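Local coordinates for protein UTP--glucose-1-phosphate uridylyltransferase (Acinetobacter baumannii, PDB 6IKX) that catalyses the formation of UDP-alpha-D-glucose and diphosphate from UTP and alpha-D-glucose 1-phosphate, at residues D142-M146 with Y249-G253; L219-P224 with D235-L240. The protein carries 1 engineered substitution. One frame throughout, in Å; residues are numbered along the deposited sequence.

Contact 1: residues D142-M146 with Y249-G253; sequences DLSRM and YRMQG. With SO4 (sulfate ion), chain I.
Asp142, in the first turn of its helix, spreads both carboxylate oxygens over the chain leaving strand 246-250. Asp142 OD1 is gripped twice: Gln252 N reaches it almost straight at 2.6 Å, on the syn side and somewhat out of plane, while Tyr249 OH donates to its anti lone pair at 2.8 Å. The syn lone pair of Asp142 OD2 takes Gly253 N at 3.0 Å, more bent (133°). One buried carboxylate thus fixes two successive amides and the hydroxyl of Tyr249, whose ring plane stands 62° from that of the carboxylate. With CG anti to the backbone N (chi1 177°), Met146 lays CB over one face of the Tyr249 ring, 3.9 Å from its centroid, a CH-pi contact; SD approaches obliquely, a Met-aromatic contact. Arg145 CD passes the phenol, and Gln252 OE1 lies over one face of the Arg145 guanidinium, 3.2 Å from Arg145 NE but at too poor an angle to bond. Arg145 NH2 is hydrogen-bonded to Gln140 O, whereas a sulfate, probably from crystallisation, sits at the edge, weakly bound to NH1. In this GT-A-type domain helix 142-153 thus starts against the end of strand 246-250, beside parallel strand 156-162, whose Met159 touches Asp142, Met146 and Met251.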
loop_
_atom_site.group_PDB
_atom_site.type_symbol
_atom_site.label_atom_id
_atom_site.label_comp_id
_atom_site.label_asym_id
_atom_site.label_seq_id
_atom_site.Cartn_x
_atom_site.Cartn_y
_atom_site.Cartn_z
ATOM N N ASP A 142 -26.812 -0.962 23.133
ATOM C CA ASP A 142 -27.956 -0.447 22.337
ATOM C C ASP A 142 -28.114 -1.216 21.014
ATOM O O ASP A 142 -29.248 -1.396 20.584
ATOM C CB ASP A 142 -27.808 1.044 22.044
ATOM C CG ASP A 142 -27.949 1.940 23.262
ATOM O OD1 ASP A 142 -28.971 1.817 23.958
ATOM O OD2 ASP A 142 -27.041 2.785 23.484
ATOM N N LEU A 143 -27.051 -1.622 20.328
ATOM C CA LEU A 143 -27.246 -2.274 19.004
ATOM C C LEU A 143 -27.999 -3.594 19.199
ATOM O O LEU A 143 -28.815 -3.958 18.331
ATOM C CB LEU A 143 -25.926 -2.535 18.290
ATOM C CG LEU A 143 -26.125 -3.237 16.944
ATOM C CD1 LEU A 143 -26.888 -2.359 15.973
ATOM C CD2 LEU A 143 -24.800 -3.652 16.342
ATOM N N SER A 144 -27.691 -4.311 20.276
ATOM C CA SER A 144 -28.314 -5.614 20.602
ATOM C C SER A 144 -29.772 -5.377 21.009
ATOM O O SER A 144 -30.662 -6.068 20.479
ATOM C CB SER A 144 -27.505 -6.313 21.644
ATOM O OG SER A 144 -28.336 -6.922 22.603
ATOM N N ARG A 145 -30.023 -4.418 21.901
ATOM C CA ARG A 145 -31.409 -4.037 22.263
ATOM C C ARG A 145 -32.194 -3.775 20.985
ATOM O O ARG A 145 -33.292 -4.317 20.835
ATOM C CB ARG A 145 -31.447 -2.752 23.078
ATOM C CG ARG A 145 -31.282 -2.980 24.565
ATOM C CD ARG A 145 -30.799 -1.691 25.163
ATOM N NE ARG A 145 -29.817 -2.029 26.153
ATOM C CZ ARG A 145 -30.099 -2.333 27.399
ATOM N NH1 ARG A 145 -31.352 -2.317 27.810
ATOM N NH2 ARG A 145 -29.126 -2.649 28.231
ATOM N N MET A 146 -31.635 -2.924 20.126
ATOM C CA MET A 146 -32.290 -2.436 18.889
ATOM C C MET A 146 -32.513 -3.587 17.891
ATOM O O MET A 146 -33.556 -3.577 17.260
ATOM C CB MET A 146 -31.465 -1.309 18.264
ATOM C CG MET A 146 -32.048 -0.815 16.969
ATOM S SD MET A 146 -31.397 0.784 16.485
ATOM C CE MET A 146 -30.233 0.302 15.209
ATOM N N TYR A 249 -35.599 3.963 17.725
ATOM C CA TYR A 249 -35.097 3.268 18.927
ATOM C C TYR A 249 -34.176 4.250 19.644
ATOM O O TYR A 249 -33.168 4.665 19.044
ATOM C CB TYR A 249 -34.337 1.973 18.580
ATOM C CG TYR A 249 -33.530 1.484 19.756
ATOM C CD1 TYR A 249 -34.114 0.771 20.786
ATOM C CD2 TYR A 249 -32.216 1.894 19.913
ATOM C CE1 TYR A 249 -33.385 0.404 21.906
ATOM C CE2 TYR A 249 -31.488 1.573 21.040
ATOM C CZ TYR A 249 -32.068 0.816 22.035
ATOM O OH TYR A 249 -31.310 0.496 23.117
ATOM N N ARG A 250 -34.506 4.587 20.887
ATOM C CA ARG A 250 -33.764 5.590 21.674
ATOM C C ARG A 250 -32.744 4.876 22.548
ATOM O O ARG A 250 -33.138 4.109 23.453
ATOM C CB ARG A 250 -34.685 6.439 22.556
ATOM C CG ARG A 250 -33.981 7.559 23.320
ATOM C CD ARG A 250 -34.947 8.131 24.329
ATOM N NE ARG A 250 -34.442 9.227 25.153
ATOM C CZ ARG A 250 -35.174 9.852 26.071
ATOM N NH1 ARG A 250 -36.423 9.480 26.285
ATOM N NH2 ARG A 250 -34.665 10.837 26.779
ATOM N N MET A 251 -31.489 5.214 22.299
ATOM C CA MET A 251 -30.306 4.755 23.035
ATOM C C MET A 251 -30.553 4.814 24.539
ATOM O O MET A 251 -31.209 5.753 25.019
ATOM C CB MET A 251 -29.136 5.690 22.753
ATOM C CG MET A 251 -28.558 5.510 21.401
ATOM S SD MET A 251 -27.194 6.628 21.218
ATOM C CE MET A 251 -25.989 5.935 22.352
ATOM N N GLN A 252 -29.888 3.909 25.238
ATOM C CA GLN A 252 -29.693 3.965 26.703
ATOM C C GLN A 252 -28.242 4.411 26.969
ATOM O O GLN A 252 -27.994 4.875 28.071
ATOM C CB GLN A 252 -30.198 2.617 27.254
ATOM C CG GLN A 252 -29.384 2.008 28.373
ATOM C CD GLN A 252 -28.173 1.347 27.794
ATOM O OE1 GLN A 252 -28.259 0.708 26.747
ATOM N NE2 GLN A 252 -27.049 1.533 28.466
ATOM N N GLY A 253 -27.344 4.338 25.974
ATOM C CA GLY A 253 -25.885 4.533 26.133
ATOM C C GLY A 253 -25.473 5.934 25.696
ATOM O O GLY A 253 -26.333 6.799 25.667
HETATM S S SO4 I . -31.686 -2.503 31.997
HETATM O O1 SO4 I . -31.262 -3.463 31.012
HETATM O O2 SO4 I . -31.815 -3.163 33.267
HETATM O O3 SO4 I . -32.963 -1.960 31.614
HETATM O O4 SO4 I . -30.717 -1.435 32.105
#

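Contact 2: residues L219-P224 with D235-L240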
loop_
_atom_site.group_PDB
_atom_site.type_symbol
_atom_site.label_atom_id
_atom_site.label_comp_id
_atom_site.label_asym_id
_atom_site.label_seq_id
_atom_site.Cartn_x
_atom_site.Cartn_y
_atom_site.Cartn_z
ATOM N N LEU A 219 -35.026 -0.346 -3.033
ATOM C CA LEU A 219 -35.395 1.042 -2.727
ATOM C C LEU A 219 -34.219 1.968 -3.068
ATOM O O LEU A 219 -34.475 2.978 -3.757
ATOM C CB LEU A 219 -35.823 1.131 -1.265
ATOM C CG LEU A 219 -37.091 0.344 -0.911
ATOM C CD1 LEU A 219 -37.541 0.628 0.527
ATOM C CD2 LEU A 219 -38.207 0.646 -1.886
ATOM N N LEU A 220 -32.983 1.674 -2.635
ATOM C CA LEU A 220 -31.791 2.557 -2.902
ATOM C C LEU A 220 -31.535 2.642 -4.417
ATOM O O LEU A 220 -31.087 3.696 -4.864
ATOM C CB LEU A 220 -30.553 2.058 -2.148
ATOM C CG LEU A 220 -30.522 2.366 -0.645
ATOM C CD1 LEU A 220 -29.508 1.506 0.054
ATOM C CD2 LEU A 220 -30.207 3.826 -0.360
ATOM N N GLU A 221 -31.834 1.586 -5.185
ATOM C CA GLU A 221 -31.669 1.578 -6.664
ATOM C C GLU A 221 -32.700 2.516 -7.315
ATOM O O GLU A 221 -32.588 2.729 -8.511
ATOM C CB GLU A 221 -31.807 0.159 -7.227
ATOM C CG GLU A 221 -30.533 -0.653 -7.082
ATOM C CD GLU A 221 -30.586 -2.159 -7.303
ATOM O OE1 GLU A 221 -31.671 -2.755 -7.200
ATOM O OE2 GLU A 221 -29.508 -2.745 -7.536
ATOM N N ASN A 222 -33.679 3.051 -6.570
ATOM C CA ASN A 222 -34.846 3.786 -7.145
ATOM C C ASN A 222 -35.060 5.131 -6.444
ATOM O O ASN A 222 -36.179 5.651 -6.532
ATOM C CB ASN A 222 -36.096 2.902 -7.108
ATOM C CG ASN A 222 -36.058 1.833 -8.183
ATOM O OD1 ASN A 222 -36.347 2.118 -9.338
ATOM N ND2 ASN A 222 -35.658 0.620 -7.831
ATOM N N THR A 223 -34.024 5.698 -5.815
ATOM C CA THR A 223 -34.110 6.997 -5.093
ATOM C C THR A 223 -33.927 8.165 -6.060
ATOM O O THR A 223 -32.823 8.389 -6.556
ATOM C CB THR A 223 -33.070 7.127 -3.977
ATOM O OG1 THR A 223 -31.775 7.073 -4.578
ATOM C CG2 THR A 223 -33.222 6.064 -2.920
ATOM N N PRO A 224 -34.966 9.003 -6.269
ATOM C CA PRO A 224 -34.850 10.244 -7.026
ATOM C C PRO A 224 -33.485 10.597 -7.645
ATOM O O PRO A 224 -32.557 10.880 -6.898
ATOM C CB PRO A 224 -35.227 11.157 -5.844
ATOM C CG PRO A 224 -36.303 10.374 -5.049
ATOM C CD PRO A 224 -36.272 8.959 -5.600
ATOM N N ASP A 235 -34.282 8.877 2.286
ATOM C CA ASP A 235 -35.441 8.833 1.363
ATOM C C ASP A 235 -35.598 7.439 0.726
ATOM O O ASP A 235 -36.696 7.154 0.190
ATOM C CB ASP A 235 -35.458 10.050 0.427
ATOM C CG ASP A 235 -34.316 10.150 -0.553
ATOM O OD1 ASP A 235 -33.937 9.098 -1.099
ATOM O OD2 ASP A 235 -33.846 11.288 -0.773
ATOM N N ALA A 236 -34.619 6.549 0.834
ATOM C CA ALA A 236 -34.887 5.100 0.673
ATOM C C ALA A 236 -35.774 4.631 1.841
ATOM O O ALA A 236 -36.700 3.864 1.607
ATOM C CB ALA A 236 -33.602 4.325 0.605
ATOM N N ILE A 237 -35.521 5.131 3.051
ATOM C CA ILE A 237 -36.312 4.810 4.266
ATOM C C ILE A 237 -37.690 5.475 4.136
ATOM O O ILE A 237 -38.723 4.773 4.336
ATOM C CB ILE A 237 -35.521 5.236 5.505
ATOM C CG1 ILE A 237 -34.299 4.330 5.679
ATOM C CG2 ILE A 237 -36.398 5.264 6.747
ATOM C CD1 ILE A 237 -33.242 4.856 6.660
ATOM N N ALA A 238 -37.744 6.741 3.724
ATOM C CA ALA A 238 -39.030 7.368 3.330
ATOM C C ALA A 238 -39.815 6.395 2.441
ATOM O O ALA A 238 -40.989 6.178 2.771
ATOM C CB ALA A 238 -38.857 8.711 2.658
ATOM N N MET A 239 -39.210 5.835 1.378
ATOM C CA MET A 239 -39.906 4.955 0.389
ATOM C C MET A 239 -40.385 3.659 1.070
ATOM O O MET A 239 -41.418 3.099 0.652
ATOM C CB MET A 239 -39.005 4.574 -0.796
ATOM C CG MET A 239 -38.820 5.697 -1.824
ATOM S SD MET A 239 -37.254 5.633 -2.779
ATOM C CE MET A 239 -37.687 4.369 -3.972
ATOM N N LEU A 240 -39.636 3.167 2.049
ATOM C CA LEU A 240 -39.965 1.940 2.798
ATOM C C LEU A 240 -41.225 2.199 3.637
ATOM O O LEU A 240 -41.941 1.257 3.917
ATOM C CB LEU A 240 -38.744 1.577 3.644
ATOM C CG LEU A 240 -38.861 0.313 4.476
ATOM C CD1 LEU A 240 -39.085 -0.919 3.623
ATOM C CD2 LEU A 240 -37.648 0.139 5.356
#
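Leu219 packs into the helix of Asp235-Leu240 with its two methyl branches divided between neighbouring residues. Leu219 CD1 presses on Leu240 CB at 3.5 Å, closer than carbons usually come, and lies equally near the carbonyl oxygen of Ala236; Leu219 CD2 takes the other direction, to Met239 CB at 4.2 Å. The leucine and methionine side chains run past each other in opposite senses, whereas Leu219 and Leu240 meet at about a right angle. Small Ala236 lets the backbones approach, its CA 5.3 Å from that of Leu219, and Ala236 CB receives Leu220 CD2 at 3.6 Å. Leu220 is buried and also touches Val113 and Leu114 of helix 109-115. The Met239 chain bends at chi3 (79°), bringing Met239 CE 3.2 Å from Asn222 O and also close to Leu219 O, so this methyl lies against the carbonyls of the turn.

No hydrogen bond joins the two segments. Beyond Leu219 the chain folds into a type I beta turn, Leu220 to Thr223, and the end of helix 216-220 and the turn after it pack on the next helix, 233-240, within the nucleotidyltransferase domain.

Buried Thr223 crosses Asp235, which lies nearer the rim, at about a right angle, offering carbon to the carboxylate: Thr223 CB stands 3.6 Å from Asp235 OD1. On the inward side Thr223 CG2 meets Ala236 CB at 3.9 Å. Toward solvent the fit slackens. Exposed Pro224 approaches Met239 SD only loosely, and its position is doubtful. Asn222, also exposed, directs its amide away from the helix, where ND2 is hydrogen-bonded to Gln218 O.

In the fold
Contact 2 is nested in the chain loop that contact 1 closes, and helix 233-240 is followed in the chain by strand 246-250, yet their centres lie 25 Å apart and their nearest atoms about 10 Å, without touching. Each is partly buried. Contact 1 is nearer the chain centre, about 12 Å against 21 Å, and has no exposed residue among those that touch; contact 2 has two. They share no secondary-structure element, joining a helix to a strand end in one case and a helix with its turn to another helix in the other. Their chemistry separates similarly: a buried carboxylate organises contact 1, whereas contact 2 relies on aliphatic and methionine packing, with no hydrogen bond across it.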